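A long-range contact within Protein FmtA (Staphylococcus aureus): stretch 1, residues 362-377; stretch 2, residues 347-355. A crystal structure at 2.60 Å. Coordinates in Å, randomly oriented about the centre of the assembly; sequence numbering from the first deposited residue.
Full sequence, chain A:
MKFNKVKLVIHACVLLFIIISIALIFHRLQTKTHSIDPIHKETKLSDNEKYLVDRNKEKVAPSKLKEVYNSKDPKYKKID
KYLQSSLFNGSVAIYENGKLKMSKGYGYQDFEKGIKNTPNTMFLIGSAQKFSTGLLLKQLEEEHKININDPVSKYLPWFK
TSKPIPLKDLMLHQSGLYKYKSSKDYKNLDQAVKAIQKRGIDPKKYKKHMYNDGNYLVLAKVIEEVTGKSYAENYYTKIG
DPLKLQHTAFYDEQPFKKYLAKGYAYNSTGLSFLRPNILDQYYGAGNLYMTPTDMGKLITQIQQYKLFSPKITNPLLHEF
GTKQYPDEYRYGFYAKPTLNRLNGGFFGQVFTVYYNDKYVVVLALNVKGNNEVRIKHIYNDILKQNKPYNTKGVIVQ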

ATOM      1  N   VAL A 362      -6.596  17.977   7.660  1.00 41.97           N
ATOM      2  CA  VAL A 362      -5.726  16.910   8.151  1.00 41.89           C
ATOM      3  C   VAL A 362      -6.540  15.629   8.194  1.00 42.61           C
ATOM      4  O   VAL A 362      -7.560  15.570   8.884  1.00 43.85           O
ATOM      5  CB  VAL A 362      -5.183  17.211   9.573  1.00 42.23           C
ATOM      6  CG1 VAL A 362      -4.133  16.177   9.983  1.00 41.84           C
ATOM      7  CG2 VAL A 362      -4.629  18.627   9.657  1.00 41.94           C
ATOM      8  N   LEU A 363      -6.094  14.615   7.457  1.00 42.40           N
ATOM      9  CA  LEU A 363      -6.821  13.359   7.352  1.00 43.07           C
ATOM     10  C   LEU A 363      -5.907  12.201   7.732  1.00 43.34           C
ATOM     11  O   LEU A 363      -4.909  11.937   7.057  1.00 43.01           O
ATOM     12  CB  LEU A 363      -7.360  13.179   5.933  1.00 43.19           C
ATOM     13  CG  LEU A 363      -8.517  12.188   5.771  1.00 44.09           C
ATOM     14  CD1 LEU A 363      -9.759  12.702   6.488  1.00 44.96           C
ATOM     15  CD2 LEU A 363      -8.820  11.916   4.304  1.00 44.05           C
ATOM     16  N   ALA A 364      -6.254  11.523   8.823  1.00 44.27           N
ATOM     17  CA  ALA A 364      -5.447  10.432   9.357  1.00 45.06           C
ATOM     18  C   ALA A 364      -6.160   9.095   9.168  1.00 46.14           C
ATOM     19  O   ALA A 364      -7.311   8.931   9.565  1.00 47.04           O
ATOM     20  CB  ALA A 364      -5.150  10.672  10.832  1.00 45.73           C
ATOM     21  N   LEU A 365      -5.459   8.138   8.578  1.00 46.36           N
ATOM     22  CA  LEU A 365      -6.031   6.847   8.256  1.00 47.44           C
ATOM     23  C   LEU A 365      -5.189   5.734   8.879  1.00 48.30           C
ATOM     24  O   LEU A 365      -4.008   5.624   8.578  1.00 47.76           O
ATOM     25  CB  LEU A 365      -6.058   6.709   6.735  1.00 47.32           C
ATOM     26  CG  LEU A 365      -6.734   5.485   6.141  1.00 48.69           C
ATOM     27  CD1 LEU A 365      -8.240   5.522   6.378  1.00 49.41           C
ATOM     28  CD2 LEU A 365      -6.407   5.426   4.657  1.00 48.64           C
ATOM     29  N   ASN A 366      -5.797   4.916   9.741  1.00 49.70           N
ATOM     30  CA  ASN A 366      -5.081   3.812  10.411  1.00 50.84           C
ATOM     31  C   ASN A 366      -5.415   2.408   9.874  1.00 52.43           C
ATOM     32  O   ASN A 366      -4.913   1.414  10.388  1.00 53.98           O
ATOM     33  CB  ASN A 366      -5.252   3.879  11.934  1.00 51.52           C
ATOM     34  CG  ASN A 366      -6.682   3.683  12.386  1.00 52.32           C
ATOM     35  OD1 ASN A 366      -7.583   4.369  11.925  1.00 51.50           O
ATOM     36  ND2 ASN A 366      -6.889   2.762  13.318  1.00 54.26           N
ATOM     37  N   VAL A 367      -6.256   2.326   8.846  1.00 52.55           N
ATOM     38  CA  VAL A 367      -6.347   1.120   8.019  1.00 53.91           C
ATOM     39  C   VAL A 367      -5.817   1.511   6.641  1.00 53.33           C
ATOM     40  O   VAL A 367      -6.361   2.395   5.986  1.00 52.15           O
ATOM     41  CB  VAL A 367      -7.782   0.578   7.903  1.00 54.65           C
ATOM     42  CG1 VAL A 367      -7.793  -0.707   7.093  1.00 56.19           C
ATOM     43  CG2 VAL A 367      -8.379   0.346   9.282  1.00 55.66           C
ATOM     44  N   LYS A 368      -4.742   0.860   6.215  1.00 54.59           N
ATOM     45  CA  LYS A 368      -4.031   1.274   5.013  1.00 54.20           C
ATOM     46  C   LYS A 368      -4.951   1.288   3.803  1.00 53.99           C
ATOM     47  O   LYS A 368      -5.761   0.377   3.604  1.00 55.06           O
ATOM     48  CB  LYS A 368      -2.848   0.353   4.743  1.00 56.29           C
ATOM     49  CG  LYS A 368      -1.889   0.872   3.688  1.00 56.16           C
ATOM     50  CD  LYS A 368      -0.681  -0.056   3.583  1.00 58.39           C
ATOM     51  CE  LYS A 368       0.387   0.500   2.656  1.00 58.38           C
ATOM     52  NZ  LYS A 368      -0.154   0.829   1.302  1.00 58.37           N
ATOM     53  N   GLY A 369      -4.813   2.335   2.999  1.00 52.42           N
ATOM     54  CA  GLY A 369      -5.628   2.504   1.811  1.00 52.40           C
ATOM     55  C   GLY A 369      -5.305   3.820   1.151  1.00 50.83           C
ATOM     56  O   GLY A 369      -4.332   4.468   1.501  1.00 49.94           O
ATOM     57  N   ASN A 370      -6.135   4.217   0.198  1.00 50.73           N
ATOM     58  CA  ASN A 370      -5.891   5.423  -0.578  1.00 49.47           C
ATOM     59  C   ASN A 370      -6.416   6.655   0.159  1.00 48.05           C
ATOM     60  O   ASN A 370      -7.606   6.989   0.088  1.00 48.62           O
ATOM     61  CB  ASN A 370      -6.546   5.288  -1.948  1.00 50.31           C
ATOM     62  CG  ASN A 370      -6.075   6.334  -2.927  1.00 49.86           C
ATOM     63  OD1 ASN A 370      -5.559   7.380  -2.538  1.00 48.36           O
ATOM     64  ND2 ASN A 370      -6.254   6.054  -4.212  1.00 51.23           N
ATOM     65  N   ASN A 371      -5.524   7.341   0.865  1.00 46.72           N
ATOM     66  CA  ASN A 371      -5.912   8.537   1.602  1.00 45.32           C
ATOM     67  C   ASN A 371      -5.972   9.770   0.683  1.00 44.74           C
ATOM     68  O   ASN A 371      -6.699  10.719   0.961  1.00 44.14           O
ATOM     69  CB  ASN A 371      -4.943   8.772   2.771  1.00 44.29           C
ATOM     70  CG  ASN A 371      -5.564   9.580   3.896  1.00 43.61           C
ATOM     71  OD1 ASN A 371      -6.720   9.355   4.275  1.00 44.15           O
ATOM     72  ND2 ASN A 371      -4.797  10.521   4.443  1.00 42.51           N
ATOM     73  N   GLU A 372      -5.210   9.746  -0.410  1.00 45.10           N
ATOM     74  CA  GLU A 372      -5.038  10.928  -1.271  1.00 44.79           C
ATOM     75  C   GLU A 372      -6.316  11.259  -2.026  1.00 45.76           C
ATOM     76  O   GLU A 372      -6.681  12.420  -2.158  1.00 45.45           O
ATOM     77  CB  GLU A 372      -3.912  10.716  -2.276  1.00 45.07           C
ATOM     78  CG  GLU A 372      -3.369  12.013  -2.852  1.00 44.81           C
ATOM     79  CD  GLU A 372      -2.296  12.662  -1.984  1.00 43.54           C
ATOM     80  OE1 GLU A 372      -1.661  11.949  -1.194  1.00 43.42           O
ATOM     81  OE2 GLU A 372      -2.065  13.885  -2.107  1.00 42.46           O
ATOM     82  N   VAL A 373      -6.985  10.227  -2.523  1.00 46.88           N
ATOM     83  CA  VAL A 373      -8.254  10.403  -3.202  1.00 47.56           C
ATOM     84  C   VAL A 373      -9.249  11.047  -2.245  1.00 46.95           C
ATOM     85  O   VAL A 373     -10.042  11.894  -2.655  1.00 47.63           O
ATOM     86  CB  VAL A 373      -8.809   9.063  -3.740  1.00 48.98           C
ATOM     87  CG1 VAL A 373     -10.258   9.209  -4.175  1.00 49.90           C
ATOM     88  CG2 VAL A 373      -7.974   8.566  -4.913  1.00 50.02           C
ATOM     89  N   ARG A 374      -9.191  10.661  -0.973  1.00 46.06           N
ATOM     90  CA  ARG A 374     -10.138  11.178   0.015  1.00 45.73           C
ATOM     91  C   ARG A 374      -9.900  12.656   0.280  1.00 44.76           C
ATOM     92  O   ARG A 374     -10.818  13.464   0.189  1.00 45.33           O
ATOM     93  CB  ARG A 374     -10.052  10.405   1.338  1.00 45.40           C
ATOM     94  CG  ARG A 374     -10.336   8.912   1.246  1.00 46.22           C
ATOM     95  CD  ARG A 374     -10.062   8.253   2.591  1.00 46.26           C
ATOM     96  NE  ARG A 374     -10.509   6.861   2.670  1.00 47.11           N
ATOM     97  CZ  ARG A 374     -11.776   6.482   2.792  1.00 47.93           C
ATOM     98  NH1 ARG A 374     -12.751   7.381   2.816  1.00 48.19           N
ATOM     99  NH2 ARG A 374     -12.074   5.195   2.872  1.00 48.93           N
ATOM    100  N   ILE A 375      -8.662  13.002   0.608  1.00 43.79           N
ATOM    101  CA  ILE A 375      -8.322  14.375   0.964  1.00 43.04           C
ATOM    102  C   ILE A 375      -8.484  15.319  -0.238  1.00 43.17           C
ATOM    103  O   ILE A 375      -8.822  16.484  -0.061  1.00 43.00           O
ATOM    104  CB  ILE A 375      -6.905  14.461   1.584  1.00 42.28           C
ATOM    105  CG1 ILE A 375      -6.742  15.744   2.404  1.00 41.91           C
ATOM    106  CG2 ILE A 375      -5.823  14.362   0.514  1.00 42.38           C
ATOM    107  CD1 ILE A 375      -5.496  15.770   3.262  1.00 41.09           C
ATOM    108  N   LYS A 376      -8.266  14.811  -1.450  1.00 43.58           N
ATOM    109  CA  LYS A 376      -8.499  15.597  -2.667  1.00 44.42           C
ATOM    110  C   LYS A 376      -9.969  15.897  -2.835  1.00 44.71           C
ATOM    111  O   LYS A 376     -10.352  17.014  -3.165  1.00 45.28           O
ATOM    112  CB  LYS A 376      -8.008  14.869  -3.914  1.00 45.65           C
ATOM    113  CG  LYS A 376      -6.508  14.906  -4.107  1.00 46.09           C
ATOM    114  CD  LYS A 376      -6.096  13.989  -5.248  1.00 48.02           C
ATOM    115  CE  LYS A 376      -4.635  14.190  -5.640  1.00 49.02           C
ATOM    116  NZ  LYS A 376      -4.397  13.958  -7.104  1.00 51.36           N
ATOM    117  N   HIS A 377     -10.791  14.885  -2.610  1.00 44.62           N
ATOM    118  CA  HIS A 377     -12.221  15.031  -2.775  1.00 45.33           C
ATOM    119  C   HIS A 377     -12.749  16.074  -1.802  1.00 45.20           C
ATOM    120  O   HIS A 377     -13.634  16.851  -2.138  1.00 46.60           O
ATOM    121  CB  HIS A 377     -12.915  13.695  -2.561  1.00 45.48           C
ATOM    122  CG  HIS A 377     -14.399  13.759  -2.711  1.00 46.62           C
ATOM    123  ND1 HIS A 377     -15.015  14.020  -3.916  1.00 47.78           N
ATOM    124  CD2 HIS A 377     -15.392  13.593  -1.807  1.00 47.00           C
ATOM    125  CE1 HIS A 377     -16.323  14.018  -3.748  1.00 48.83           C
ATOM    126  NE2 HIS A 377     -16.579  13.751  -2.481  1.00 48.46           N
TER
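Stretch 2 347-355: FGQVFTVYY

Stretch 2 is a strand from Gln349 to Tyr355, preceded by Phe347 and Gly348 outside the strand. It runs antiparallel to strand 362-365, at 176° and 4.7 Å between axes. The helix that follows Asn370 crosses the strand of stretch 2 at -26°, 9.1 Å away.

Phe347 makes no contact with stretch 1. Gly348 has a positive phi of 72°, which favours glycine, and it packs against the backbone of Asn366 and Lys368. Gln349 lies beside Asn366, and Gln349 CA makes a CA-H...O contact of 3.1 Å with Leu365 O.

Val350 pairs with Leu365: Val350 N donates to Leu365 O at 2.7 Å, and Leu365 N to Val350 O at 2.8 Å. Val350 CG1 is 3.6 Å from Asn371 CB. Phe351 lies on the sheet face of Val362, Ala364 and Val353; Phe351 CD2 is 3.8 Å from Ala364 CB and Phe351 CZ 3.7 Å from Val362 CG1.

Thr352 pairs with Leu363, Thr352 N to Leu363 O at 3.1 Å and Leu363 N to Thr352 O at 2.9 Å. Asn371 ND2 donates to Thr352 OG1 at 2.9 Å and to Leu363 O at 3.0 Å, linking both strands. Val353 CG2 is 4.1 Å from Val362 CG1.

Tyr354 points toward the helix. Ile375 CG2 sits over one face of its ring, 3.7 Å from Tyr354 CE1. Tyr354 OH donates to Glu372 OE2 at 2.5 Å. Tyr355 makes no contact with stretch 1.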

ATOM      1  N   PHE A 347       3.770   1.932   8.757  1.00 50.86           N
ATOM      2  CA  PHE A 347       3.147   0.865   9.545  1.00 52.39           C
ATOM      3  C   PHE A 347       1.627   0.908   9.553  1.00 51.52           C
ATOM      4  O   PHE A 347       1.000   1.091  10.596  1.00 51.11           O
ATOM      5  CB  PHE A 347       3.710   0.852  10.969  1.00 53.31           C
ATOM      6  CG  PHE A 347       5.156   0.462  11.028  1.00 54.66           C
ATOM      7  CD1 PHE A 347       5.526  -0.877  11.076  1.00 57.06           C
ATOM      8  CD2 PHE A 347       6.147   1.430  11.007  1.00 53.52           C
ATOM      9  CE1 PHE A 347       6.855  -1.239  11.113  1.00 58.60           C
ATOM     10  CE2 PHE A 347       7.482   1.069  11.048  1.00 55.02           C
ATOM     11  CZ  PHE A 347       7.833  -0.268  11.101  1.00 57.61           C
ATOM     12  N   GLY A 348       1.057   0.759   8.360  1.00 51.31           N
ATOM     13  CA  GLY A 348      -0.388   0.658   8.174  1.00 51.18           C
ATOM     14  C   GLY A 348      -1.189   1.928   8.387  1.00 49.28           C
ATOM     15  O   GLY A 348      -2.415   1.879   8.426  1.00 49.34           O
ATOM     16  N   GLN A 349      -0.510   3.067   8.514  1.00 47.85           N
ATOM     17  CA  GLN A 349      -1.183   4.338   8.722  1.00 46.09           C
ATOM     18  C   GLN A 349      -0.824   5.289   7.598  1.00 44.49           C
ATOM     19  O   GLN A 349       0.207   5.134   6.947  1.00 44.74           O
ATOM     20  CB  GLN A 349      -0.812   4.926  10.081  1.00 46.20           C
ATOM     21  CG  GLN A 349      -1.045   3.951  11.235  1.00 48.37           C
ATOM     22  CD  GLN A 349      -1.149   4.613  12.599  1.00 48.57           C
ATOM     23  OE1 GLN A 349      -1.334   5.826  12.704  1.00 47.71           O
ATOM     24  NE2 GLN A 349      -1.047   3.815  13.653  1.00 50.35           N
ATOM     25  N   VAL A 350      -1.702   6.252   7.352  1.00 43.34           N
ATOM     26  CA  VAL A 350      -1.464   7.288   6.355  1.00 42.27           C
ATOM     27  C   VAL A 350      -1.902   8.617   6.953  1.00 41.50           C
ATOM     28  O   VAL A 350      -3.048   8.757   7.390  1.00 42.07           O
ATOM     29  CB  VAL A 350      -2.245   7.055   5.048  1.00 42.24           C
ATOM     30  CG1 VAL A 350      -1.616   7.861   3.925  1.00 41.56           C
ATOM     31  CG2 VAL A 350      -2.274   5.582   4.675  1.00 43.77           C
ATOM     32  N   PHE A 351      -0.987   9.584   6.964  1.00 40.42           N
ATOM     33  CA  PHE A 351      -1.229  10.870   7.593  1.00 39.67           C
ATOM     34  C   PHE A 351      -0.987  11.972   6.563  1.00 38.75           C
ATOM     35  O   PHE A 351       0.145  12.207   6.143  1.00 38.48           O
ATOM     36  CB  PHE A 351      -0.302  11.029   8.798  1.00 39.93           C
ATOM     37  CG  PHE A 351      -0.753  12.069   9.772  1.00 39.57           C
ATOM     38  CD1 PHE A 351      -0.418  13.397   9.587  1.00 38.72           C
ATOM     39  CD2 PHE A 351      -1.516  11.714  10.874  1.00 40.45           C
ATOM     40  CE1 PHE A 351      -0.838  14.357  10.483  1.00 38.88           C
ATOM     41  CE2 PHE A 351      -1.940  12.671  11.778  1.00 40.62           C
ATOM     42  CZ  PHE A 351      -1.603  13.997  11.579  1.00 39.79           C
ATOM     43  N   THR A 352      -2.059  12.639   6.157  1.00 38.38           N
ATOM     44  CA  THR A 352      -2.007  13.536   5.014  1.00 37.98           C
ATOM     45  C   THR A 352      -2.624  14.883   5.364  1.00 37.60           C
ATOM     46  O   THR A 352      -3.589  14.957   6.121  1.00 37.95           O
ATOM     47  CB  THR A 352      -2.718  12.912   3.793  1.00 38.51           C
ATOM     48  OG1 THR A 352      -2.238  11.572   3.581  1.00 38.97           O
ATOM     49  CG2 THR A 352      -2.466  13.729   2.540  1.00 38.54           C
ATOM     50  N   VAL A 353      -2.038  15.946   4.819  1.00 37.27           N
ATOM     51  CA  VAL A 353      -2.451  17.315   5.108  1.00 37.21           C
ATOM     52  C   VAL A 353      -2.471  18.078   3.800  1.00 37.29           C
ATOM     53  O   VAL A 353      -1.473  18.120   3.092  1.00 37.25           O
ATOM     54  CB  VAL A 353      -1.467  18.048   6.054  1.00 37.24           C
ATOM     55  CG1 VAL A 353      -2.030  19.401   6.461  1.00 37.66           C
ATOM     56  CG2 VAL A 353      -1.153  17.215   7.290  1.00 37.35           C
ATOM     57  N   TYR A 354      -3.616  18.662   3.479  1.00 37.74           N
ATOM     58  CA  TYR A 354      -3.731  19.615   2.381  1.00 38.09           C
ATOM     59  C   TYR A 354      -4.119  20.928   3.019  1.00 38.48           C
ATOM     60  O   TYR A 354      -5.016  20.950   3.865  1.00 38.45           O
ATOM     61  CB  TYR A 354      -4.843  19.208   1.422  1.00 38.61           C
ATOM     62  CG  TYR A 354      -4.462  18.271   0.299  1.00 38.51           C
ATOM     63  CD1 TYR A 354      -3.392  17.390   0.399  1.00 37.91           C
ATOM     64  CD2 TYR A 354      -5.227  18.244  -0.859  1.00 39.22           C
ATOM     65  CE1 TYR A 354      -3.085  16.537  -0.643  1.00 38.42           C
ATOM     66  CE2 TYR A 354      -4.935  17.394  -1.895  1.00 39.52           C
ATOM     67  CZ  TYR A 354      -3.869  16.546  -1.789  1.00 39.23           C
ATOM     68  OH  TYR A 354      -3.612  15.719  -2.852  1.00 40.22           O
ATOM     69  N   TYR A 355      -3.453  22.019   2.642  1.00 38.88           N
ATOM     70  CA  TYR A 355      -3.850  23.315   3.170  1.00 39.76           C
ATOM     71  C   TYR A 355      -3.516  24.496   2.294  1.00 40.55           C
ATOM     72  O   TYR A 355      -2.711  24.399   1.364  1.00 40.51           O
ATOM     73  CB  TYR A 355      -3.284  23.530   4.579  1.00 39.67           C
ATOM     74  CG  TYR A 355      -1.811  23.849   4.672  1.00 39.40           C
ATOM     75  CD1 TYR A 355      -1.358  25.159   4.587  1.00 39.94           C
ATOM     76  CD2 TYR A 355      -0.876  22.848   4.896  1.00 38.80           C
ATOM     77  CE1 TYR A 355      -0.016  25.454   4.696  1.00 39.90           C
ATOM     78  CE2 TYR A 355       0.475  23.142   5.009  1.00 38.63           C
ATOM     79  CZ  TYR A 355       0.896  24.445   4.908  1.00 39.08           C
ATOM     80  OH  TYR A 355       2.230  24.749   5.011  1.00 39.26           O
TER